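PDB 2G3W: hypothetical protein XAC2396 from Xanthomonas axonopodis pv. citri, which is of unknown function but adopts a compact fold built around a variation of the PD-(D/E)XK nuclease motif. Local coordinates for residues Glu66-Arg71 / Ile82-Pro87. Numbering follows the deposited sequence.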
# COMPACT_ATOMS: atom_id res chain seq x y z
N GLU A 66 5.45 -26.80 5.20
CA GLU A 66 4.64 -25.83 5.96
C GLU A 66 5.13 -24.38 5.89
O GLU A 66 6.33 -24.13 5.72
CB GLU A 66 4.46 -26.28 7.43
CG GLU A 66 3.71 -27.62 7.58
CD GLU A 66 3.36 -27.99 9.03
OE1 GLU A 66 3.68 -27.23 9.97
OE2 GLU A 66 2.74 -29.05 9.21
N PRO A 67 4.20 -23.42 6.00
CA PRO A 67 4.63 -22.02 6.06
C PRO A 67 5.09 -21.69 7.48
O PRO A 67 4.99 -22.53 8.37
CB PRO A 67 3.35 -21.26 5.74
CG PRO A 67 2.27 -22.13 6.31
CD PRO A 67 2.73 -23.54 6.04
N ASP A 68 5.55 -20.47 7.71
CA ASP A 68 5.80 -20.04 9.09
C ASP A 68 4.53 -19.82 9.88
O ASP A 68 4.47 -20.10 11.09
CB ASP A 68 6.67 -18.80 9.09
CG ASP A 68 8.00 -19.08 8.45
OD1 ASP A 68 8.75 -19.96 8.94
OD2 ASP A 68 8.30 -18.45 7.43
N LEU A 69 3.50 -19.31 9.21
CA LEU A 69 2.17 -19.27 9.87
C LEU A 69 1.10 -19.63 8.88
O LEU A 69 1.27 -19.40 7.68
CB LEU A 69 1.86 -17.89 10.47
CG LEU A 69 2.85 -17.19 11.40
CD1 LEU A 69 3.95 -16.46 10.59
CD2 LEU A 69 2.08 -16.19 12.26
N TRP A 70 -0.02 -20.14 9.39
CA TRP A 70 -1.19 -20.40 8.53
C TRP A 70 -2.51 -20.51 9.27
O TRP A 70 -2.55 -20.87 10.45
CB TRP A 70 -1.00 -21.64 7.64
CG TRP A 70 -0.59 -22.94 8.31
CD1 TRP A 70 -0.28 -23.16 9.63
CD2 TRP A 70 -0.40 -24.19 7.64
NE1 TRP A 70 0.06 -24.49 9.82
CE2 TRP A 70 0.01 -25.13 8.60
CE3 TRP A 70 -0.50 -24.59 6.29
CZ2 TRP A 70 0.29 -26.46 8.27
CZ3 TRP A 70 -0.22 -25.91 5.96
CH2 TRP A 70 0.16 -26.83 6.96
N ARG A 71 -3.56 -20.13 8.54
CA ARG A 71 -4.93 -20.40 8.95
C ARG A 71 -5.49 -21.37 7.91
O ARG A 71 -5.39 -21.14 6.70
CB ARG A 71 -5.74 -19.11 9.01
CG ARG A 71 -7.19 -19.37 9.39
CD ARG A 71 -7.97 -18.09 9.53
NE ARG A 71 -8.14 -17.38 8.27
CZ ARG A 71 -7.51 -16.25 7.95
NH1 ARG A 71 -6.66 -15.68 8.81
NH2 ARG A 71 -7.74 -15.67 6.78
N ILE A 82 1.63 -17.80 5.37
CA ILE A 82 2.62 -16.72 5.60
C ILE A 82 4.06 -17.24 5.66
O ILE A 82 4.36 -18.11 6.48
CB ILE A 82 2.29 -15.93 6.93
CG1 ILE A 82 0.81 -15.47 6.98
CG2 ILE A 82 3.28 -14.75 7.09
CD1 ILE A 82 0.33 -14.93 8.33
N ASP A 83 4.94 -16.74 4.78
CA ASP A 83 6.36 -17.11 4.77
C ASP A 83 7.22 -15.89 5.08
O ASP A 83 6.98 -14.79 4.54
CB ASP A 83 6.81 -17.69 3.41
CG ASP A 83 6.50 -19.19 3.25
OD1 ASP A 83 6.44 -19.91 4.24
OD2 ASP A 83 6.26 -19.63 2.13
N LEU A 84 8.20 -16.06 5.97
CA LEU A 84 9.02 -14.93 6.38
C LEU A 84 10.25 -14.95 5.53
O LEU A 84 10.66 -16.01 5.03
CB LEU A 84 9.41 -14.96 7.87
CG LEU A 84 8.23 -15.31 8.82
CD1 LEU A 84 8.76 -15.61 10.21
CD2 LEU A 84 7.19 -14.21 8.83
N GLY A 85 10.82 -13.78 5.33
CA GLY A 85 12.08 -13.68 4.59
C GLY A 85 11.93 -13.43 3.11
O GLY A 85 11.05 -12.67 2.65
N GLN A 86 12.81 -14.09 2.36
CA GLN A 86 12.93 -13.87 0.95
C GLN A 86 12.76 -15.21 0.26
O GLN A 86 13.76 -15.73 -0.30
CB GLN A 86 14.35 -13.41 0.65
CG GLN A 86 14.43 -12.15 -0.07
CD GLN A 86 14.95 -11.08 0.83
OE1 GLN A 86 16.12 -10.74 0.75
NE2 GLN A 86 14.09 -10.54 1.73
N PRO A 87 11.54 -15.78 0.28
CA PRO A 87 11.41 -17.08 -0.42
C PRO A 87 11.77 -17.06 -1.89
O PRO A 87 11.52 -16.09 -2.59
CB PRO A 87 9.92 -17.42 -0.25
CG PRO A 87 9.28 -16.24 0.20
CD PRO A 87 10.28 -15.39 0.90
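Leu69 and Ile82 form an antiparallel hydrogen-bonded pair in the hairpin of strands 69-72 and 78-84: Ile82 N donates to Leu69 O at 2.8 Å, and Leu69 N to Ile82 O at 3.1 Å. Asp68 also faces Ile82, making a classic beta bulge in which Ile82 O takes a second, weak bond from Asp68 N, bent to 121°. Two residues beyond Ile82, the N-H of Leu84 is taken by the side chain of Asp68, not by a backbone carbonyl. With CG anti to its own carbonyl carbon (chi1 -61°), Asp68 reaches over to the other strand, and its OD2 receives Leu84 N at 2.8 Å on the anti side, 17° out of the carboxylate plane. The same OD2 lies 3.4 Å from Leu84 CG, so the leucine branch packs against the acid; Asp68 OD1 is in a salt bridge with Arg39 of helix 37-49. Beside the Leu84 branch, Leu69 and Ile82 cross at a slant, Leu69 CD1 meeting Ile82 CG2 at 4.0 Å and Leu69 CB lying near Ile82 CD1. This apolar face packs against helix 37-49, where Leu69 touches Ala46 and Phe47. Asp83 turns to the other face, its OD1 3.3 Å from Pro67 CA, while OD2 pairs with Arg91 and accepts a bond from Trp81 NE1. Asp68 OD2 and Asp83 OD1 come within 4.0 Å, a closeness of like charges that Arg39 and Arg91, each paired with one of the acids, would ease. Chemically, a buried carboxylate gripped by a main-chain N-H and an arginine carries the hairpin's bonding past the bulge and ties its end to helix 37-49.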